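Local coordinates for protein Cry23AA1 (Bacillus thuringiensis, PDB 4RHZ) that binds zinc and forms a binary complex with Cry37Aa1, and is probably a pore-forming toxin of the aerolysin family, at residues G2-I6 against T86-A91; V67-F73 against D136-I142; T133-S137 against A151-Q155. The contacts are given in a common frame with arbitrary orientation. Residues are numbered along the deposited sequence.

Interaction 1 of 3, residues G2-I6 against T86-A91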
ATOM      1  N   GLY A   2     -21.340  12.650  -6.742  1.00 33.08           N
ATOM      2  CA  GLY A   2     -22.052  13.557  -5.789  1.00 32.64           C
ATOM      3  C   GLY A   2     -23.072  12.687  -5.085  1.00 32.10           C
ATOM      4  O   GLY A   2     -22.965  11.444  -5.066  1.00 34.70           O
ATOM      5  N   ILE A   3     -24.036  13.328  -4.492  1.00 31.91           N
ATOM      6  CA  ILE A   3     -25.130  12.659  -3.774  1.00 32.25           C
ATOM      7  C   ILE A   3     -26.475  12.815  -4.539  1.00 32.06           C
ATOM      8  O   ILE A   3     -26.888  13.935  -4.797  1.00 31.76           O
ATOM      9  CB  ILE A   3     -25.327  13.354  -2.428  1.00 32.96           C
ATOM     10  CG1 ILE A   3     -23.988  13.363  -1.663  1.00 30.34           C
ATOM     11  CG2 ILE A   3     -26.469  12.645  -1.647  1.00 30.98           C
ATOM     12  CD1 ILE A   3     -23.468  11.898  -1.315  1.00 26.22           C
ATOM     13  N   ILE A   4     -27.107  11.708  -4.917  1.00 31.64           N
ATOM     14  CA  ILE A   4     -28.425  11.719  -5.490  1.00 31.53           C
ATOM     15  C   ILE A   4     -29.436  11.959  -4.384  1.00 32.50           C
ATOM     16  O   ILE A   4     -29.624  11.096  -3.528  1.00 33.00           O
ATOM     17  CB  ILE A   4     -28.769  10.388  -6.119  1.00 32.53           C
ATOM     18  CG1 ILE A   4     -27.710  10.006  -7.190  1.00 31.06           C
ATOM     19  CG2 ILE A   4     -30.279  10.431  -6.703  1.00 29.68           C
ATOM     20  CD1 ILE A   4     -27.598  11.073  -8.348  1.00 32.17           C
ATOM     21  N   ASN A   5     -30.079  13.124  -4.387  1.00 31.21           N
ATOM     22  CA  ASN A   5     -31.149  13.394  -3.385  1.00 30.94           C
ATOM     23  C   ASN A   5     -32.532  12.894  -3.947  1.00 30.00           C
ATOM     24  O   ASN A   5     -33.011  13.467  -4.898  1.00 29.07           O
ATOM     25  CB  ASN A   5     -31.179  14.896  -3.081  1.00 30.00           C
ATOM     26  CG  ASN A   5     -32.173  15.243  -1.995  1.00 32.23           C
ATOM     27  OD1 ASN A   5     -33.339  14.845  -2.065  1.00 31.73           O
ATOM     28  ND2 ASN A   5     -31.720  15.959  -0.968  1.00 28.15           N
ATOM     29  N   ILE A   6     -33.067  11.781  -3.442  1.00 30.37           N
ATOM     30  CA  ILE A   6     -34.293  11.185  -3.932  1.00 32.13           C
ATOM     31  C   ILE A   6     -35.416  12.257  -4.050  1.00 33.36           C
ATOM     32  O   ILE A   6     -35.939  12.493  -5.146  1.00 33.18           O
ATOM     33  CB  ILE A   6     -34.763  10.064  -3.041  1.00 33.51           C
ATOM     34  CG1 ILE A   6     -33.726   8.931  -3.012  1.00 36.09           C
ATOM     35  CG2 ILE A   6     -36.157   9.481  -3.536  1.00 31.86           C
ATOM     36  CD1 ILE A   6     -33.374   8.449  -4.374  1.00 37.08           C
ATOM     37  N   THR A  86     -17.948   8.752  -2.729  1.00 32.13           N
ATOM     38  CA  THR A  86     -17.802   9.747  -3.821  1.00 33.80           C
ATOM     39  C   THR A  86     -19.083   9.770  -4.673  1.00 33.21           C
ATOM     40  O   THR A  86     -19.382  10.767  -5.368  1.00 35.09           O
ATOM     41  CB  THR A  86     -16.596   9.385  -4.733  1.00 34.19           C
ATOM     42  OG1 THR A  86     -16.685   7.984  -5.028  1.00 38.48           O
ATOM     43  CG2 THR A  86     -15.283   9.587  -3.968  1.00 36.76           C
ATOM     44  N   GLU A  87     -19.865   8.714  -4.594  1.00 32.62           N
ATOM     45  CA  GLU A  87     -21.168   8.730  -5.290  1.00 33.12           C
ATOM     46  C   GLU A  87     -22.161   8.133  -4.396  1.00 31.81           C
ATOM     47  O   GLU A  87     -22.088   6.932  -4.132  1.00 31.42           O
ATOM     48  CB  GLU A  87     -21.112   7.921  -6.584  1.00 33.99           C
ATOM     49  CG  GLU A  87     -20.405   8.681  -7.749  1.00 37.45           C
ATOM     50  CD  GLU A  87     -20.463   7.864  -9.016  1.00 49.99           C
ATOM     51  OE1 GLU A  87     -19.921   6.723  -9.037  1.00 54.86           O
ATOM     52  OE2 GLU A  87     -21.132   8.306  -9.976  1.00 55.70           O
ATOM     53  N   GLY A  88     -23.082   8.963  -3.894  1.00 30.89           N
ATOM     54  CA  GLY A  88     -23.973   8.505  -2.841  1.00 30.77           C
ATOM     55  C   GLY A  88     -25.437   8.865  -3.091  1.00 32.31           C
ATOM     56  O   GLY A  88     -25.805   9.294  -4.187  1.00 30.61           O
ATOM     57  N   VAL A  89     -26.240   8.722  -2.031  1.00 33.12           N
ATOM     58  CA  VAL A  89     -27.694   8.812  -2.073  1.00 32.37           C
ATOM     59  C   VAL A  89     -28.218   9.344  -0.741  1.00 34.31           C
ATOM     60  O   VAL A  89     -27.715   8.980   0.343  1.00 33.52           O
ATOM     61  CB  VAL A  89     -28.323   7.457  -2.517  1.00 32.92           C
ATOM     62  CG1 VAL A  89     -28.157   6.326  -1.440  1.00 28.83           C
ATOM     63  CG2 VAL A  89     -29.799   7.609  -3.029  1.00 31.78           C
ATOM     64  N   LYS A  90     -29.174  10.281  -0.823  1.00 34.33           N
ATOM     65  CA  LYS A  90     -29.899  10.762   0.351  1.00 34.70           C
ATOM     66  C   LYS A  90     -31.420  10.498   0.224  1.00 35.83           C
ATOM     67  O   LYS A  90     -32.129  11.067  -0.666  1.00 33.06           O
ATOM     68  CB  LYS A  90     -29.656  12.238   0.494  1.00 34.01           C
ATOM     69  CG  LYS A  90     -30.365  12.895   1.727  1.00 39.42           C
ATOM     70  CD  LYS A  90     -29.812  14.341   1.860  1.00 45.90           C
ATOM     71  CE  LYS A  90     -30.401  15.087   3.026  1.00 43.31           C
ATOM     72  NZ  LYS A  90     -30.146  14.374   4.281  1.00 44.94           N
ATOM     73  N   ALA A  91     -31.890   9.635   1.113  1.00 37.48           N
ATOM     74  CA  ALA A  91     -33.284   9.178   1.202  1.00 38.67           C
ATOM     75  C   ALA A  91     -33.771   9.862   2.415  1.00 40.01           C
ATOM     76  O   ALA A  91     -33.169  10.840   2.837  1.00 41.12           O
ATOM     77  CB  ALA A  91     -33.325   7.703   1.409  1.00 39.29           C
TER
HETATM   78  O   HOH W   1     -34.419  12.544  -0.188  1.00 22.95           O

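Interaction 2 of 3, residues V67-F73 against D136-I142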
ATOM      1  N   VAL A  67      30.574 -13.161  22.947  1.00 52.22           N
ATOM      2  CA  VAL A  67      29.863 -12.247  23.848  0.50 51.98           C
ATOM      3  C   VAL A  67      28.362 -12.270  23.506  1.00 51.74           C
ATOM      4  O   VAL A  67      27.971 -12.600  22.381  1.00 52.58           O
ATOM      5  CB  VAL A  67      30.440 -10.808  23.771  0.50 51.63           C
ATOM      6  CG1 VAL A  67      29.825  -9.911  24.831  0.50 52.99           C
ATOM      7  CG2 VAL A  67      31.946 -10.823  23.958  0.50 51.36           C
ATOM      8  N   GLU A  68      27.512 -11.942  24.472  1.00 51.27           N
ATOM      9  CA  GLU A  68      26.088 -11.791  24.219  1.00 50.00           C
ATOM     10  C   GLU A  68      25.913 -10.310  24.251  1.00 47.93           C
ATOM     11  O   GLU A  68      26.530  -9.634  25.072  1.00 46.35           O
ATOM     12  CB  GLU A  68      25.235 -12.471  25.287  1.00 51.03           C
ATOM     13  CG  GLU A  68      25.419 -14.019  25.276  1.00 59.01           C
ATOM     14  CD  GLU A  68      24.139 -14.818  25.564  1.00 68.23           C
ATOM     15  OE1 GLU A  68      23.913 -15.861  24.897  1.00 71.63           O
ATOM     16  OE2 GLU A  68      23.360 -14.419  26.461  1.00 73.19           O
ATOM     17  N   SER A  69      25.113  -9.792  23.317  1.00 46.09           N
ATOM     18  CA  SER A  69      24.867  -8.357  23.268  1.00 44.63           C
ATOM     19  C   SER A  69      23.381  -8.142  22.960  1.00 43.86           C
ATOM     20  O   SER A  69      22.799  -8.784  22.054  1.00 42.17           O
ATOM     21  CB  SER A  69      25.741  -7.736  22.198  1.00 44.70           C
ATOM     22  OG  SER A  69      25.888  -6.346  22.350  1.00 47.94           O
ATOM     23  N   THR A  70      22.768  -7.255  23.732  1.00 42.49           N
ATOM     24  CA  THR A  70      21.393  -6.885  23.486  1.00 42.14           C
ATOM     25  C   THR A  70      21.284  -5.650  22.598  1.00 40.61           C
ATOM     26  O   THR A  70      21.836  -4.615  22.940  1.00 37.97           O
ATOM     27  CB  THR A  70      20.657  -6.692  24.814  1.00 43.11           C
ATOM     28  OG1 THR A  70      20.514  -7.991  25.399  1.00 44.11           O
ATOM     29  CG2 THR A  70      19.212  -6.119  24.591  1.00 44.89           C
ATOM     30  N   VAL A  71      20.624  -5.772  21.430  1.00 39.27           N
ATOM     31  CA  VAL A  71      20.367  -4.540  20.606  1.00 39.19           C
ATOM     32  C   VAL A  71      18.864  -4.215  20.589  1.00 38.50           C
ATOM     33  O   VAL A  71      18.029  -5.097  20.356  1.00 37.24           O
ATOM     34  CB  VAL A  71      20.894  -4.634  19.139  1.00 39.37           C
ATOM     35  CG1 VAL A  71      22.426  -4.599  19.107  1.00 40.90           C
ATOM     36  CG2 VAL A  71      20.423  -5.912  18.470  1.00 39.75           C
ATOM     37  N   SER A  72      18.571  -2.942  20.835  1.00 37.54           N
ATOM     38  CA  SER A  72      17.250  -2.445  21.068  1.00 39.68           C
ATOM     39  C   SER A  72      17.054  -1.291  20.126  1.00 39.61           C
ATOM     40  O   SER A  72      17.943  -0.433  20.005  1.00 40.41           O
ATOM     41  CB  SER A  72      17.143  -1.810  22.473  1.00 38.29           C
ATOM     42  OG  SER A  72      17.185  -2.826  23.421  1.00 45.52           O
ATOM     43  N   PHE A  73      15.855  -1.210  19.584  1.00 38.19           N
ATOM     44  CA  PHE A  73      15.507  -0.175  18.626  1.00 39.45           C
ATOM     45  C   PHE A  73      14.169   0.408  18.977  1.00 40.38           C
ATOM     46  O   PHE A  73      13.255  -0.282  19.467  1.00 40.85           O
ATOM     47  CB  PHE A  73      15.392  -0.781  17.240  1.00 37.84           C
ATOM     48  CG  PHE A  73      16.672  -1.312  16.727  1.00 35.10           C
ATOM     49  CD1 PHE A  73      16.924  -2.679  16.731  1.00 34.39           C
ATOM     50  CD2 PHE A  73      17.622  -0.452  16.245  1.00 31.61           C
ATOM     51  CE1 PHE A  73      18.126  -3.177  16.226  1.00 35.19           C
ATOM     52  CE2 PHE A  73      18.835  -0.930  15.744  1.00 32.39           C
ATOM     53  CZ  PHE A  73      19.081  -2.307  15.729  1.00 31.71           C
ATOM     54  N   ASP A 136      11.759  -2.828  19.572  1.00 40.25           N
ATOM     55  CA  ASP A 136      12.089  -4.210  19.408  1.00 39.87           C
ATOM     56  C   ASP A 136      13.487  -4.409  19.996  1.00 40.48           C
ATOM     57  O   ASP A 136      14.320  -3.471  20.003  1.00 40.23           O
ATOM     58  CB  ASP A 136      12.102  -4.537  17.892  1.00 40.11           C
ATOM     59  CG  ASP A 136      10.682  -4.645  17.257  1.00 39.97           C
ATOM     60  OD1 ASP A 136      10.308  -3.743  16.440  1.00 35.90           O
ATOM     61  OD2 ASP A 136       9.974  -5.646  17.522  1.00 38.04           O
ATOM     62  N   SER A 137      13.778  -5.625  20.444  1.00 40.44           N
ATOM     63  CA  SER A 137      15.144  -5.930  20.848  1.00 42.50           C
ATOM     64  C   SER A 137      15.391  -7.391  20.791  1.00 43.78           C
ATOM     65  O   SER A 137      14.458  -8.195  20.736  1.00 43.99           O
ATOM     66  CB  SER A 137      15.480  -5.396  22.225  1.00 43.09           C
ATOM     67  OG  SER A 137      14.654  -6.027  23.115  1.00 45.04           O
ATOM     68  N   THR A 138      16.666  -7.746  20.688  1.00 43.97           N
ATOM     69  CA  THR A 138      17.014  -9.156  20.548  1.00 43.90           C
ATOM     70  C   THR A 138      18.452  -9.261  21.086  1.00 45.81           C
ATOM     71  O   THR A 138      19.166  -8.235  21.228  1.00 45.28           O
ATOM     72  CB  THR A 138      16.879  -9.631  19.114  1.00 43.72           C
ATOM     73  OG1 THR A 138      16.902 -11.062  19.044  1.00 42.13           O
ATOM     74  CG2 THR A 138      17.962  -9.030  18.199  1.00 43.20           C
ATOM     75  N   LYS A 139      18.838 -10.489  21.421  1.00 46.81           N
ATOM     76  CA  LYS A 139      20.061 -10.742  22.140  1.00 47.52           C
ATOM     77  C   LYS A 139      20.890 -11.534  21.168  1.00 46.80           C
ATOM     78  O   LYS A 139      20.536 -12.631  20.755  1.00 46.43           O
ATOM     79  CB  LYS A 139      19.738 -11.553  23.367  1.00 48.49           C
ATOM     80  CG  LYS A 139      20.675 -11.353  24.555  1.00 54.07           C
ATOM     81  CD  LYS A 139      20.684 -12.664  25.416  1.00 58.74           C
ATOM     82  CE  LYS A 139      21.039 -12.411  26.873  1.00 60.15           C
ATOM     83  NZ  LYS A 139      20.416 -13.425  27.801  1.00 58.57           N
ATOM     84  N   VAL A 140      21.989 -10.969  20.744  1.00 46.10           N
ATOM     85  CA  VAL A 140      22.762 -11.700  19.765  1.00 46.86           C
ATOM     86  C   VAL A 140      24.065 -12.212  20.383  1.00 46.00           C
ATOM     87  O   VAL A 140      24.648 -11.588  21.277  1.00 45.19           O
ATOM     88  CB  VAL A 140      23.071 -10.830  18.496  1.00 47.20           C
ATOM     89  CG1 VAL A 140      23.759  -9.551  18.874  1.00 46.69           C
ATOM     90  CG2 VAL A 140      23.978 -11.610  17.533  1.00 50.28           C
ATOM     91  N   THR A 141      24.507 -13.342  19.867  1.00 45.71           N
ATOM     92  CA  THR A 141      25.799 -13.887  20.220  1.00 45.82           C
ATOM     93  C   THR A 141      26.795 -13.500  19.142  1.00 44.18           C
ATOM     94  O   THR A 141      26.637 -13.892  17.986  1.00 44.51           O
ATOM     95  CB  THR A 141      25.708 -15.406  20.311  1.00 46.56           C
ATOM     96  OG1 THR A 141      24.809 -15.739  21.368  1.00 48.06           O
ATOM     97  CG2 THR A 141      27.091 -16.021  20.606  1.00 47.05           C
ATOM     98  N   ILE A 142      27.792 -12.729  19.532  1.00 42.10           N
ATOM     99  CA  ILE A 142      28.833 -12.327  18.604  1.00 41.49           C
ATOM    100  C   ILE A 142      30.111 -13.194  18.726  1.00 42.02           C
ATOM    101  O   ILE A 142      30.849 -13.047  19.715  1.00 43.17           O
ATOM    102  CB  ILE A 142      29.239 -10.880  18.851  1.00 40.16           C
ATOM    103  CG1 ILE A 142      27.969 -10.007  18.895  1.00 36.15           C
ATOM    104  CG2 ILE A 142      30.220 -10.447  17.772  1.00 37.26           C
ATOM    105  CD1 ILE A 142      28.215  -8.664  19.365  1.00 33.50           C
TER

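Interaction 3 of 3, residues T133-S137 against A151-Q155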
ATOM      1  N   THR A 133       4.576   3.664  18.014  1.00 48.65           N
ATOM      2  CA  THR A 133       5.954   3.541  18.482  1.00 48.53           C
ATOM      3  C   THR A 133       6.264   2.069  18.371  1.00 46.66           C
ATOM      4  O   THR A 133       5.655   1.255  19.077  1.00 47.31           O
ATOM      5  CB  THR A 133       6.124   4.044  19.935  1.00 49.45           C
ATOM      6  OG1 THR A 133       5.879   5.455  19.949  1.00 50.12           O
ATOM      7  CG2 THR A 133       7.587   3.797  20.443  1.00 48.72           C
ATOM      8  N   TRP A 134       7.123   1.740  17.411  1.00 44.01           N
ATOM      9  CA  TRP A 134       7.693   0.390  17.281  1.00 42.32           C
ATOM     10  C   TRP A 134       8.867   0.289  18.286  1.00 40.51           C
ATOM     11  O   TRP A 134       9.617   1.218  18.447  1.00 38.86           O
ATOM     12  CB  TRP A 134       8.186   0.150  15.838  1.00 42.09           C
ATOM     13  CG  TRP A 134       7.075   0.208  14.822  1.00 40.50           C
ATOM     14  CD1 TRP A 134       6.478   1.331  14.346  1.00 40.16           C
ATOM     15  CD2 TRP A 134       6.420  -0.900  14.176  1.00 35.94           C
ATOM     16  NE1 TRP A 134       5.476   0.997  13.456  1.00 39.00           N
ATOM     17  CE2 TRP A 134       5.426  -0.362  13.325  1.00 35.95           C
ATOM     18  CE3 TRP A 134       6.558  -2.278  14.255  1.00 35.61           C
ATOM     19  CZ2 TRP A 134       4.558  -1.160  12.561  1.00 27.77           C
ATOM     20  CZ3 TRP A 134       5.722  -3.077  13.497  1.00 33.22           C
ATOM     21  CH2 TRP A 134       4.715  -2.504  12.659  1.00 35.46           C
ATOM     22  N   SER A 135       8.956  -0.810  19.014  1.00 40.43           N
ATOM     23  CA  SER A 135      10.119  -1.054  19.861  0.50 40.66           C
ATOM     24  C   SER A 135      10.501  -2.535  19.814  1.00 40.59           C
ATOM     25  O   SER A 135       9.666  -3.410  19.957  1.00 39.22           O
ATOM     26  CB  SER A 135       9.859  -0.545  21.293  0.50 41.56           C
ATOM     27  OG  SER A 135       9.704   0.877  21.283  0.50 41.04           O
ATOM     28  N   ASP A 136      11.759  -2.828  19.572  1.00 40.25           N
ATOM     29  CA  ASP A 136      12.089  -4.210  19.408  1.00 39.87           C
ATOM     30  C   ASP A 136      13.487  -4.409  19.996  1.00 40.48           C
ATOM     31  O   ASP A 136      14.320  -3.471  20.003  1.00 40.23           O
ATOM     32  CB  ASP A 136      12.102  -4.537  17.892  1.00 40.11           C
ATOM     33  CG  ASP A 136      10.682  -4.645  17.257  1.00 39.97           C
ATOM     34  OD1 ASP A 136      10.308  -3.743  16.440  1.00 35.90           O
ATOM     35  OD2 ASP A 136       9.974  -5.646  17.522  1.00 38.04           O
ATOM     36  N   SER A 137      13.778  -5.625  20.444  1.00 40.44           N
ATOM     37  CA  SER A 137      15.144  -5.930  20.848  1.00 42.50           C
ATOM     38  C   SER A 137      15.391  -7.391  20.791  1.00 43.78           C
ATOM     39  O   SER A 137      14.458  -8.195  20.736  1.00 43.99           O
ATOM     40  CB  SER A 137      15.480  -5.396  22.225  1.00 43.09           C
ATOM     41  OG  SER A 137      14.654  -6.027  23.115  1.00 45.04           O
ATOM     42  N   ALA A 151      20.644  -4.094  11.714  1.00 29.31           N
ATOM     43  CA  ALA A 151      19.881  -2.985  11.038  1.00 28.77           C
ATOM     44  C   ALA A 151      18.382  -3.140  11.375  1.00 28.18           C
ATOM     45  O   ALA A 151      17.827  -4.220  11.297  1.00 28.50           O
ATOM     46  CB  ALA A 151      20.125  -3.019   9.504  1.00 26.42           C
ATOM     47  N   TYR A 152      17.739  -2.053  11.745  1.00 28.79           N
ATOM     48  CA  TYR A 152      16.294  -2.077  12.035  1.00 27.91           C
ATOM     49  C   TYR A 152      15.523  -1.743  10.756  1.00 28.55           C
ATOM     50  O   TYR A 152      15.748  -0.691  10.128  1.00 27.43           O
ATOM     51  CB  TYR A 152      16.024  -1.023  13.138  1.00 27.57           C
ATOM     52  CG  TYR A 152      14.687  -1.127  13.808  1.00 27.21           C
ATOM     53  CD1 TYR A 152      14.156  -2.374  14.145  1.00 26.19           C
ATOM     54  CD2 TYR A 152      14.000   0.022  14.205  1.00 28.27           C
ATOM     55  CE1 TYR A 152      12.961  -2.465  14.817  1.00 31.17           C
ATOM     56  CE2 TYR A 152      12.772  -0.073  14.852  1.00 30.18           C
ATOM     57  CZ  TYR A 152      12.285  -1.281  15.154  1.00 31.21           C
ATOM     58  OH  TYR A 152      11.132  -1.374  15.844  1.00 37.06           O
ATOM     59  N   ILE A 153      14.657  -2.667  10.348  1.00 28.96           N
ATOM     60  CA  ILE A 153      13.930  -2.586   9.086  1.00 30.07           C
ATOM     61  C   ILE A 153      12.432  -2.394   9.415  1.00 30.97           C
ATOM     62  O   ILE A 153      11.882  -3.175  10.225  1.00 29.25           O
ATOM     63  CB  ILE A 153      13.962  -3.928   8.265  1.00 30.31           C
ATOM     64  CG1 ILE A 153      15.335  -4.313   7.628  1.00 33.53           C
ATOM     65  CG2 ILE A 153      13.022  -3.855   7.109  1.00 31.09           C
ATOM     66  CD1 ILE A 153      16.369  -3.282   7.687  1.00 40.74           C
ATOM     67  N   ILE A 154      11.775  -1.392   8.804  1.00 30.67           N
ATOM     68  CA  ILE A 154      10.307  -1.257   8.911  0.50 31.00           C
ATOM     69  C   ILE A 154       9.679  -1.567   7.536  1.00 31.34           C
ATOM     70  O   ILE A 154      10.088  -0.995   6.507  1.00 32.09           O
ATOM     71  CB  ILE A 154       9.914   0.105   9.534  0.50 31.25           C
ATOM     72  CG1 ILE A 154       8.512   0.069  10.174  0.50 32.52           C
ATOM     73  CG2 ILE A 154      10.030   1.227   8.544  0.50 32.83           C
ATOM     74  CD1 ILE A 154       7.434  -0.338   9.259  0.50 28.69           C
ATOM     75  N   GLN A 155       8.763  -2.512   7.515  1.00 31.22           N
ATOM     76  CA  GLN A 155       8.125  -2.911   6.318  1.00 32.76           C
ATOM     77  C   GLN A 155       6.793  -2.110   6.149  1.00 35.09           C
ATOM     78  O   GLN A 155       5.840  -2.331   6.876  1.00 35.60           O
ATOM     79  CB  GLN A 155       7.879  -4.412   6.329  1.00 30.58           C
ATOM     80  CG  GLN A 155       7.294  -4.908   5.091  1.00 28.56           C
ATOM     81  CD  GLN A 155       7.251  -6.392   5.025  1.00 35.86           C
ATOM     82  OE1 GLN A 155       6.175  -7.002   5.071  1.00 30.90           O
ATOM     83  NE2 GLN A 155       8.444  -7.018   4.926  1.00 34.10           N
TER

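Interaction 1 of 3, residues G2-I6 against T86-A91
Five backbone hydrogen bonds join G2-I6 to T86-A91 in parallel register, I3 beside G88, I4 beside V89 and N5 beside K90. I4 N reaches G88 O at 2.8 Å and I4 O takes K90 N at 2.9 Å; G2 O accepts G88 N at 2.7 Å, G2 N gives to T86 O at 3.0 Å, and I6 N closes the row on K90 O at 3.0 Å. On the inner face I6 CD1 lies 3.9 Å from V89 CG2, and both residues continue into the core on L173 and M169. I3 CG2 packs 3.9 Å from K90 CB on the other face, and a CB on G88 would stand 2.8 Å from I3 CD1. Water 1 joins N5 OD1 (3.2 Å) to K90 O (2.8 Å), while OD1 also accepts D8 N, a role suited to a short amide. N5 is thus the N-cap of helix 6-18, and strand 3-5 is a short parallel addition to strand 67-90, just past a classic beta bulge where T86 and E87 face S216.

Interaction 2 of 3, residues V67-F73 against D136-I142
Eight backbone hydrogen bonds join V67-F73 to D136-I142 as an antiparallel strand pair, part of the elongated beta-sheet body of this aerolysin-type fold. They come two for each of the pairs V67-I142, S69-V140, V71-T138 and F73-D136. Among the shortest are V140 N to S69 O at 2.7 Å and F73 N to D136 O at 2.8 Å. At the surface, E68 OE2 and K139 NZ add a long salt bridge at 3.4 Å, two long side chains on the exposed face of the sheet, whose charges can stay in solvent and still meet across one diagonal step. The non-hydrogen-bonded pairs, E68-T141, T70-K139 and S72-S137, bring the CA atoms closer; there CA-H...O contacts form, such as S137 CA to V71 O at 3.0 Å. These pairs put hydroxyls and charges on the outer face, as suits a surface open to water, and beta-branched T70 and T141 are at ease in extended backbone. On the other face V71, F73, V140 and I142 turn inward: F73 stacks on the ring of Y152, V71 touches A150, V140 meets Y248 and I142 lies on V59. It also carries the partly exposed S69 and T138, and V67 at the end stays exposed. The carboxylate of D136 accepts hydrogen bonds from S227, S253 and Y152. Within the pair, V71 CG2 sits 4.0 Å from T138 CG2, and S69 CB 3.9 Å from I142 CD1.

Interaction 3 of 3, residues T133-S137 against A151-Q155
This is a buried side-chain contact across the interior of the elongated beta body. No backbone hydrogen bonds join strands T133-S137 and A151-Q155; their axes approach to 9.8 Å, with 139° between their N-to-C directions. The gap is too wide for backbone pairing, so long side chains must fill it. Y152 makes the largest contribution, in the t rotamer that carries its ring over to the facing strand. There Y152 OH donates to D136 OD1 at 2.6 Å, a short hydrogen bond that satisfies a phenol buried away from water. The carboxylate lies at the ring edge, near its plane, where the hydroxyl can reach it. D136 is itself buried, and its charge is shared out among hydroxyls: OD1 also accepts S227 OG, and OD2 accepts S253 OG. Beside this cluster lie van der Waals contacts: W134 CB is 3.3 Å from Y152 OH and 4.4 Å from Y152 CZ. The large indole of W134 and the branched chain of I154 are bulky enough to reach across, with I154 CG1 over one ring face, 4.4 Å from W134 CE2. The side chain of W134 is about 4 Å from that of H132 and about 8 Å from the zinc ion held by H79, E130 and H132, so the packing lies near the zinc site without touching the ion. Among its neighbours, T133-S137 pairs with strand 67-90, A151-Q155 pairs with strands 50-61 and 211-235, F73 of strand 67-90 stacks on Y152, and Q155 packs on V104 of the Cry37Aa1 chain.

Interactions 1 and 2 both use strand 67-90, but at its two ends, their centres 57 Å apart on opposite sides of the chain's centre. Each is backbone pairing with mixed exposure, parallel in interaction 1 and antiparallel in interaction 2, where a surface salt bridge is added. Interaction 3 is instead a buried contact of side chains alone, its polar part a single tyrosine-carboxylate bond. It adjoins interaction 2, sharing D136 and S137, and F73 CB comes within 3.4 Å of Y152 CD2. D136 thus serves both, its backbone in the sheet and its carboxylate in the interior, whereas interaction 1 touches neither of the others.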